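Local atomic coordinates of OmpT protein (PDB entry 6EHD), a protein that probably acts as a general diffusion porin, forming a beta-barrel channel through the outer membrane of Vibrio cholerae for ions and small solutes. Residues W280-D291 / S313-Y324. The protein carries 1 engineered substitution. Residues are numbered along the deposited sequence; the frame is centred on the assembly and turned at random.
Sequences WARVYAEYGYGD and SANNFGIGARYY. Engineered in segment 313-324: Tyr323 (natural residue Ile). With C8E ((hydroxyethyloxy)tri(ethyloxy)octane), chain G; C8E ((hydroxyethyloxy)tri(ethyloxy)octane), chain F.
Tyr284 lays its ring face against Gly320: with chi1 at 36°, CG sits between the backbone N and carbonyl carbon, and Gly320 CA lies 4.1 Å from the centroid of the Tyr284 ring in a CH-pi contact. Its hydroxyl meets Arg322, whose NE donates to Tyr284 OH (3.0 Å), the guanidinium standing nearly upright to the ring, at 79°. Glu20 takes a further bond with the same hydroxyl. Arg322, extended from CG to NE, also gives NH1 to Tyr324 OH (2.8 Å), which lies in the guanidinium plane of Arg322, and to O18 of the C8E of chain G. Tyr324 OH in turn lies 3.4 Å from Arg282 CZ, over the centre of that guanidinium, which Tyr101 holds through NH1. The two strands are neighbours in the antiparallel wall of a porin barrel, strand 314-324 closing the barrel by pairing with strand 9-24 on its other side. Tyr284, Glu286 and the two arginines point inward, Glu286 being held by Tyr248 and by the backbone N atoms of Tyr101 and Phe103; Val283, Ala285, Ile319 and Phe317 lie on the outer face, with Tyr287, Tyr289 and Asn315 further along it. There Tyr287 CD1 touches Phe317 CE2 at 3.6 Å, the rings inclined obliquely. Tyr287, with CG anti to the backbone N (chi1 167°), reaches along the partner strand and donates OH to Asn315 OD1 (2.7 Å), in the amide carbonyl plane. Tyr289 OH and Ser313 OG share a hydrogen bond of 2.9 Å. On the inner face Asn316 ND2 bonds Gly288 O from above the carbonyl plane, while at the strand end Asp291 OD1 accepts from Ser313 N (2.9 Å).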
ATOM      1  N   TRP A 280      20.867   1.084 -10.133  1.00 30.68           N
ATOM      2  CA  TRP A 280      21.028   0.337  -8.891  1.00 28.81           C
ATOM      3  C   TRP A 280      21.184   1.203  -7.591  1.00 25.48           C
ATOM      4  O   TRP A 280      21.402   0.648  -6.512  1.00 24.90           O
ATOM      5  CB  TRP A 280      22.198  -0.647  -8.998  1.00 32.91           C
ATOM      6  CG  TRP A 280      23.387  -0.109  -9.707  1.00 34.42           C
ATOM      7  CD1 TRP A 280      23.695  -0.274 -11.081  1.00 35.43           C
ATOM      8  CD2 TRP A 280      24.433   0.678  -9.158  1.00 28.95           C
ATOM      9  NE1 TRP A 280      24.845   0.409 -11.383  1.00 37.16           N
ATOM     10  CE2 TRP A 280      25.329   0.992 -10.233  1.00 32.81           C
ATOM     11  CE3 TRP A 280      24.700   1.164  -7.887  1.00 31.25           C
ATOM     12  CZ2 TRP A 280      26.469   1.736 -10.057  1.00 31.96           C
ATOM     13  CZ3 TRP A 280      25.802   1.958  -7.744  1.00 32.48           C
ATOM     14  CH2 TRP A 280      26.663   2.244  -8.827  1.00 34.02           C
ATOM     15  N   ALA A 281      21.096   2.554  -7.680  1.00 24.27           N
ATOM     16  CA  ALA A 281      21.265   3.375  -6.460  1.00 25.90           C
ATOM     17  C   ALA A 281      20.450   4.703  -6.546  1.00 21.97           C
ATOM     18  O   ALA A 281      20.535   5.401  -7.574  1.00 25.00           O
ATOM     19  CB  ALA A 281      22.712   3.727  -6.215  1.00 26.75           C
ATOM     20  N   ARG A 282      19.737   5.002  -5.441  1.00 23.51           N
ATOM     21  CA  ARG A 282      19.103   6.318  -5.320  1.00 23.01           C
ATOM     22  C   ARG A 282      19.007   6.790  -3.901  1.00 23.58           C
ATOM     23  O   ARG A 282      19.123   6.024  -2.981  1.00 23.20           O
ATOM     24  CB  ARG A 282      17.676   6.240  -5.889  1.00 27.85           C
ATOM     25  CG  ARG A 282      16.706   5.444  -5.072  1.00 30.38           C
ATOM     26  CD  ARG A 282      15.269   5.402  -5.703  1.00 35.99           C
ATOM     27  NE  ARG A 282      15.233   4.669  -6.967  1.00 34.92           N
ATOM     28  CZ  ARG A 282      14.065   4.324  -7.574  1.00 43.38           C
ATOM     29  NH1 ARG A 282      12.868   4.693  -7.050  1.00 33.96           N
ATOM     30  NH2 ARG A 282      14.088   3.579  -8.698  1.00 37.27           N
ATOM     31  N   VAL A 283      18.781   8.111  -3.761  1.00 22.82           N
ATOM     32  CA  VAL A 283      18.591   8.762  -2.458  1.00 22.51           C
ATOM     33  C   VAL A 283      17.379   9.721  -2.552  1.00 20.84           C
ATOM     34  O   VAL A 283      16.942  10.094  -3.639  1.00 23.43           O
ATOM     35  CB  VAL A 283      19.841   9.585  -1.982  1.00 23.08           C
ATOM     36  CG1 VAL A 283      21.025   8.587  -1.778  1.00 24.91           C
ATOM     37  CG2 VAL A 283      20.195  10.656  -2.952  1.00 26.34           C
ATOM     38  N   TYR A 284      16.882  10.059  -1.388  1.00 20.63           N
ATOM     39  CA  TYR A 284      15.709  10.951  -1.335  1.00 22.30           C
ATOM     40  C   TYR A 284      15.608  11.683   0.026  1.00 22.99           C
ATOM     41  O   TYR A 284      16.090  11.190   1.072  1.00 22.59           O
ATOM     42  CB  TYR A 284      14.395  10.106  -1.558  1.00 23.95           C
ATOM     43  CG  TYR A 284      14.388   8.721  -0.977  1.00 20.54           C
ATOM     44  CD1 TYR A 284      14.922   7.644  -1.669  1.00 22.64           C
ATOM     45  CD2 TYR A 284      13.932   8.483   0.283  1.00 21.41           C
ATOM     46  CE1 TYR A 284      15.004   6.371  -1.132  1.00 24.82           C
ATOM     47  CE2 TYR A 284      13.941   7.179   0.825  1.00 24.08           C
ATOM     48  CZ  TYR A 284      14.544   6.120   0.128  1.00 23.85           C
ATOM     49  OH  TYR A 284      14.545   4.838   0.708  1.00 26.40           O
ATOM     50  N   ALA A 285      14.917  12.844   0.012  1.00 21.13           N
ATOM     51  CA  ALA A 285      14.681  13.601   1.213  1.00 22.40           C
ATOM     52  C   ALA A 285      13.255  14.216   1.142  1.00 21.70           C
ATOM     53  O   ALA A 285      12.871  14.715   0.047  1.00 23.27           O
ATOM     54  CB  ALA A 285      15.703  14.750   1.298  1.00 26.11           C
ATOM     55  N   GLU A 286      12.575  14.202   2.279  1.00 21.33           N
ATOM     56  CA  GLU A 286      11.193  14.618   2.306  1.00 23.00           C
ATOM     57  C   GLU A 286      10.817  15.364   3.569  1.00 22.80           C
ATOM     58  O   GLU A 286      11.219  15.012   4.682  1.00 24.17           O
ATOM     59  CB  GLU A 286      10.315  13.274   2.203  1.00 21.95           C
ATOM     60  CG  GLU A 286       8.813  13.476   1.995  1.00 22.49           C
ATOM     61  CD  GLU A 286       8.134  12.071   1.745  1.00 22.01           C
ATOM     62  OE1 GLU A 286       8.617  11.408   0.753  1.00 22.18           O
ATOM     63  OE2 GLU A 286       7.209  11.717   2.502  1.00 25.43           O
ATOM     64  N   TYR A 287       9.921  16.341   3.391  1.00 25.06           N
ATOM     65  CA  TYR A 287       9.237  17.011   4.534  1.00 23.23           C
ATOM     66  C   TYR A 287       7.740  16.649   4.511  1.00 25.58           C
ATOM     67  O   TYR A 287       7.103  16.676   3.431  1.00 24.19           O
ATOM     68  CB  TYR A 287       9.374  18.512   4.300  1.00 24.20           C
ATOM     69  CG  TYR A 287       8.482  19.382   5.191  1.00 25.16           C
ATOM     70  CD1 TYR A 287       8.588  19.334   6.582  1.00 27.58           C
ATOM     71  CD2 TYR A 287       7.435  20.166   4.643  1.00 30.94           C
ATOM     72  CE1 TYR A 287       7.739  20.139   7.416  1.00 30.90           C
ATOM     73  CE2 TYR A 287       6.565  20.922   5.469  1.00 30.66           C
ATOM     74  CZ  TYR A 287       6.746  20.926   6.854  1.00 30.53           C
ATOM     75  OH  TYR A 287       5.910  21.740   7.666  1.00 32.94           O
ATOM     76  N   GLY A 288       7.219  16.339   5.683  1.00 23.79           N
ATOM     77  CA  GLY A 288       5.805  16.058   5.926  1.00 28.55           C
ATOM     78  C   GLY A 288       5.182  16.944   7.046  1.00 28.26           C
ATOM     79  O   GLY A 288       5.718  16.986   8.141  1.00 28.16           O
ATOM     80  N   TYR A 289       4.037  17.596   6.734  1.00 24.40           N
ATOM     81  CA  TYR A 289       3.252  18.400   7.720  1.00 27.09           C
ATOM     82  C   TYR A 289       1.915  17.695   7.950  1.00 30.17           C
ATOM     83  O   TYR A 289       1.168  17.418   6.939  1.00 26.95           O
ATOM     84  CB  TYR A 289       3.032  19.798   7.151  1.00 30.67           C
ATOM     85  CG  TYR A 289       2.047  20.562   8.050  1.00 30.78           C
ATOM     86  CD1 TYR A 289       2.486  21.204   9.222  1.00 37.97           C
ATOM     87  CD2 TYR A 289       0.695  20.573   7.764  1.00 34.17           C
ATOM     88  CE1 TYR A 289       1.574  21.890  10.044  1.00 39.62           C
ATOM     89  CE2 TYR A 289      -0.234  21.285   8.589  1.00 39.08           C
ATOM     90  CZ  TYR A 289       0.234  21.937   9.708  1.00 41.49           C
ATOM     91  OH  TYR A 289      -0.657  22.607  10.547  1.00 43.57           O
ATOM     92  N   GLY A 290       1.616  17.280   9.198  1.00 26.72           N
ATOM     93  CA  GLY A 290       0.357  16.629   9.542  1.00 27.76           C
ATOM     94  C   GLY A 290      -0.471  17.448  10.573  1.00 33.34           C
ATOM     95  O   GLY A 290       0.123  18.059  11.464  1.00 29.67           O
ATOM     96  N   ASP A 291      -1.799  17.468  10.439  1.00 28.67           N
ATOM     97  CA  ASP A 291      -2.688  18.102  11.475  1.00 30.80           C
ATOM     98  C   ASP A 291      -4.009  17.381  11.505  1.00 31.57           C
ATOM     99  O   ASP A 291      -4.719  17.342  10.469  1.00 30.13           O
ATOM    100  CB  ASP A 291      -2.871  19.563  11.141  1.00 29.60           C
ATOM    101  CG  ASP A 291      -3.529  20.369  12.310  1.00 39.90           C
ATOM    102  OD1 ASP A 291      -3.095  20.207  13.434  1.00 33.73           O
ATOM    103  OD2 ASP A 291      -4.508  21.039  12.058  1.00 38.19           O
ATOM    104  N   SER A 313      -0.353  20.056  14.332  1.00 35.21           N
ATOM    105  CA  SER A 313       0.639  20.845  13.572  1.00 35.74           C
ATOM    106  C   SER A 313       2.047  20.242  13.612  1.00 35.44           C
ATOM    107  O   SER A 313       3.013  20.931  13.948  1.00 34.81           O
ATOM    108  CB  SER A 313       0.696  22.326  14.033  1.00 45.70           C
ATOM    109  OG  SER A 313      -0.380  22.991  13.435  1.00 55.87           O
ATOM    110  N   ALA A 314       2.159  18.958  13.271  1.00 31.38           N
ATOM    111  CA  ALA A 314       3.456  18.221  13.383  1.00 31.17           C
ATOM    112  C   ALA A 314       4.354  18.414  12.116  1.00 34.68           C
ATOM    113  O   ALA A 314       3.833  18.180  10.968  1.00 28.91           O
ATOM    114  CB  ALA A 314       3.182  16.779  13.632  1.00 36.88           C
ATOM    115  N   ASN A 315       5.654  18.751  12.317  1.00 27.21           N
ATOM    116  CA  ASN A 315       6.688  18.925  11.266  1.00 30.43           C
ATOM    117  C   ASN A 315       7.557  17.673  11.304  1.00 32.61           C
ATOM    118  O   ASN A 315       7.927  17.177  12.419  1.00 31.79           O
ATOM    119  CB  ASN A 315       7.514  20.157  11.490  1.00 33.07           C
ATOM    120  CG  ASN A 315       6.712  21.408  11.372  1.00 35.31           C
ATOM    121  OD1 ASN A 315       6.162  21.742  10.318  1.00 34.38           O
ATOM    122  ND2 ASN A 315       6.630  22.151  12.500  1.00 44.51           N
ATOM    123  N   ASN A 316       7.733  17.049  10.133  1.00 25.54           N
ATOM    124  CA  ASN A 316       8.417  15.704  10.053  1.00 26.25           C
ATOM    125  C   ASN A 316       9.371  15.697   8.898  1.00 25.84           C
ATOM    126  O   ASN A 316       9.109  16.342   7.856  1.00 24.90           O
ATOM    127  CB  ASN A 316       7.374  14.555   9.864  1.00 28.73           C
ATOM    128  CG  ASN A 316       6.272  14.554  10.925  1.00 36.45           C
ATOM    129  OD1 ASN A 316       6.467  14.087  12.047  1.00 36.25           O
ATOM    130  ND2 ASN A 316       5.087  15.159  10.573  1.00 34.50           N
ATOM    131  N   PHE A 317      10.520  14.978   9.024  1.00 25.20           N
ATOM    132  CA  PHE A 317      11.472  14.872   7.936  1.00 25.69           C
ATOM    133  C   PHE A 317      12.009  13.420   7.853  1.00 25.55           C
ATOM    134  O   PHE A 317      12.135  12.715   8.861  1.00 26.33           O
ATOM    135  CB  PHE A 317      12.708  15.787   8.121  1.00 29.26           C
ATOM    136  CG  PHE A 317      12.357  17.202   8.362  1.00 36.64           C
ATOM    137  CD1 PHE A 317      11.952  17.636   9.659  1.00 39.05           C
ATOM    138  CD2 PHE A 317      12.402  18.097   7.321  1.00 39.67           C
ATOM    139  CE1 PHE A 317      11.576  18.950   9.881  1.00 38.36           C
ATOM    140  CE2 PHE A 317      12.068  19.448   7.561  1.00 43.78           C
ATOM    141  CZ  PHE A 317      11.637  19.838   8.825  1.00 35.35           C
ATOM    142  N   GLY A 318      12.298  13.010   6.622  1.00 23.49           N
ATOM    143  CA  GLY A 318      12.951  11.718   6.329  1.00 24.28           C
ATOM    144  C   GLY A 318      13.997  11.808   5.296  1.00 24.28           C
ATOM    145  O   GLY A 318      13.885  12.600   4.367  1.00 25.16           O
ATOM    146  N   ILE A 319      15.128  11.065   5.443  1.00 23.51           N
ATOM    147  CA  ILE A 319      16.092  10.993   4.398  1.00 20.49           C
ATOM    148  C   ILE A 319      16.441   9.469   4.229  1.00 24.03           C
ATOM    149  O   ILE A 319      16.467   8.699   5.184  1.00 24.63           O
ATOM    150  CB  ILE A 319      17.395  11.806   4.713  1.00 28.15           C
ATOM    151  CG1 ILE A 319      17.996  11.313   6.024  1.00 32.57           C
ATOM    152  CG2 ILE A 319      17.084  13.327   4.821  1.00 31.01           C
ATOM    153  CD1 ILE A 319      19.362  11.957   6.384  1.00 37.31           C
ATOM    154  N   GLY A 320      16.719   9.058   2.979  1.00 22.64           N
ATOM    155  CA  GLY A 320      17.002   7.584   2.735  1.00 22.01           C
ATOM    156  C   GLY A 320      17.850   7.316   1.595  1.00 21.71           C
ATOM    157  O   GLY A 320      18.007   8.165   0.722  1.00 22.44           O
ATOM    158  N   ALA A 321      18.420   6.095   1.551  1.00 21.67           N
ATOM    159  CA  ALA A 321      19.202   5.672   0.414  1.00 22.10           C
ATOM    160  C   ALA A 321      18.933   4.145   0.232  1.00 20.46           C
ATOM    161  O   ALA A 321      18.632   3.395   1.215  1.00 22.73           O
ATOM    162  CB  ALA A 321      20.736   5.786   0.688  1.00 24.89           C
ATOM    163  N   ARG A 322      18.948   3.770  -1.017  1.00 22.24           N
ATOM    164  CA  ARG A 322      18.666   2.365  -1.442  1.00 22.89           C
ATOM    165  C   ARG A 322      19.727   1.842  -2.398  1.00 21.98           C
ATOM    166  O   ARG A 322      20.277   2.574  -3.320  1.00 23.34           O
ATOM    167  CB  ARG A 322      17.308   2.320  -2.241  1.00 25.97           C
ATOM    168  CG  ARG A 322      16.124   2.605  -1.401  1.00 25.69           C
ATOM    169  CD  ARG A 322      14.853   2.638  -2.273  1.00 24.94           C
ATOM    170  NE  ARG A 322      13.709   3.030  -1.469  1.00 24.87           N
ATOM    171  CZ  ARG A 322      12.463   3.000  -1.959  1.00 26.82           C
ATOM    172  NH1 ARG A 322      12.256   2.605  -3.236  1.00 26.70           N
ATOM    173  NH2 ARG A 322      11.482   3.449  -1.202  1.00 29.55           N
ATOM    174  N   TYR A 323      19.983   0.521  -2.228  1.00 24.18           N
ATOM    175  CA  TYR A 323      20.770  -0.243  -3.210  1.00 23.72           C
ATOM    176  C   TYR A 323      19.873  -1.377  -3.797  1.00 22.77           C
ATOM    177  O   TYR A 323      19.299  -2.092  -2.984  1.00 23.74           O
ATOM    178  CB  TYR A 323      22.002  -0.889  -2.515  1.00 24.75           C
ATOM    179  CG  TYR A 323      22.837  -1.765  -3.513  1.00 26.50           C
ATOM    180  CD1 TYR A 323      23.700  -1.229  -4.477  1.00 28.20           C
ATOM    181  CD2 TYR A 323      22.654  -3.162  -3.513  1.00 28.01           C
ATOM    182  CE1 TYR A 323      24.405  -2.024  -5.372  1.00 28.49           C
ATOM    183  CE2 TYR A 323      23.366  -3.955  -4.422  1.00 28.01           C
ATOM    184  CZ  TYR A 323      24.222  -3.412  -5.320  1.00 31.18           C
ATOM    185  OH  TYR A 323      24.936  -4.205  -6.223  1.00 33.14           O
ATOM    186  N   TYR A 324      19.820  -1.488  -5.125  1.00 22.56           N
ATOM    187  CA  TYR A 324      18.973  -2.537  -5.780  1.00 25.85           C
ATOM    188  C   TYR A 324      19.874  -3.558  -6.491  1.00 29.12           C
ATOM    189  O   TYR A 324      20.813  -3.183  -7.138  1.00 25.61           O
ATOM    190  CB  TYR A 324      18.127  -1.933  -6.878  1.00 25.77           C
ATOM    191  CG  TYR A 324      16.995  -0.943  -6.413  1.00 27.07           C
ATOM    192  CD1 TYR A 324      17.264   0.398  -6.090  1.00 30.67           C
ATOM    193  CD2 TYR A 324      15.635  -1.321  -6.492  1.00 29.09           C
ATOM    194  CE1 TYR A 324      16.211   1.260  -5.725  1.00 28.97           C
ATOM    195  CE2 TYR A 324      14.595  -0.451  -6.180  1.00 29.64           C
ATOM    196  CZ  TYR A 324      14.870   0.840  -5.792  1.00 32.24           C
ATOM    197  OH  TYR A 324      13.778   1.681  -5.445  1.00 32.88           O
TER
HETATM  198  C11 C8E G 406       6.670   7.456  -7.251  1.00 69.21           C
HETATM  199  O12 C8E G 406       7.605   6.921  -6.273  1.00 72.26           O
HETATM  200  C13 C8E G 406       6.934   6.602  -5.026  1.00 72.15           C
HETATM  201  C14 C8E G 406       7.847   5.853  -4.069  1.00 59.31           C
HETATM  202  O15 C8E G 406       8.062   4.570  -4.705  1.00 69.41           O
HETATM  203  C16 C8E G 406       9.261   3.885  -4.473  1.00 45.36           C
HETATM  204  C17 C8E G 406       8.959   3.210  -3.216  1.00 38.80           C
HETATM  205  O18 C8E G 406       9.213   1.809  -3.241  1.00 48.20           O
HETATM  206  C19 C8E G 406       9.161   0.961  -2.080  1.00 43.05           C
HETATM  207  C20 C8E G 406       8.233  -0.108  -1.387  1.00 45.06           C
HETATM  208  O21 C8E G 406       8.470  -0.532   0.061  1.00 39.33           O
HETATM  209  O9  C8E F 405       3.087   8.531  14.775  1.00 73.42           O
HETATM  210  C10 C8E F 405       3.392   9.768  14.163  1.00 62.64           C
HETATM  211  C11 C8E F 405       3.799   9.527  12.723  1.00 61.81           C
HETATM  212  O12 C8E F 405       3.707  10.794  12.055  1.00 53.65           O
HETATM  213  C13 C8E F 405       3.667  10.692  10.639  1.00 46.55           C
HETATM  214  C14 C8E F 405       3.185  11.937   9.914  1.00 55.42           C
HETATM  215  O15 C8E F 405       1.847  12.397  10.273  1.00 56.76           O
HETATM  216  C16 C8E F 405       0.866  11.436   9.892  1.00 46.19           C
HETATM  217  C17 C8E F 405      -0.326  11.686  10.766  1.00 54.71           C
HETATM  218  O18 C8E F 405      -1.172  12.519  10.006  1.00 49.83           O
HETATM  219  C19 C8E F 405      -2.420  11.916   9.711  1.00 51.62           C
HETATM  220  C20 C8E F 405      -3.374  12.733  10.523  1.00 52.04           C
HETATM  221  O21 C8E F 405      -3.513  13.990   9.878  1.00 51.13           O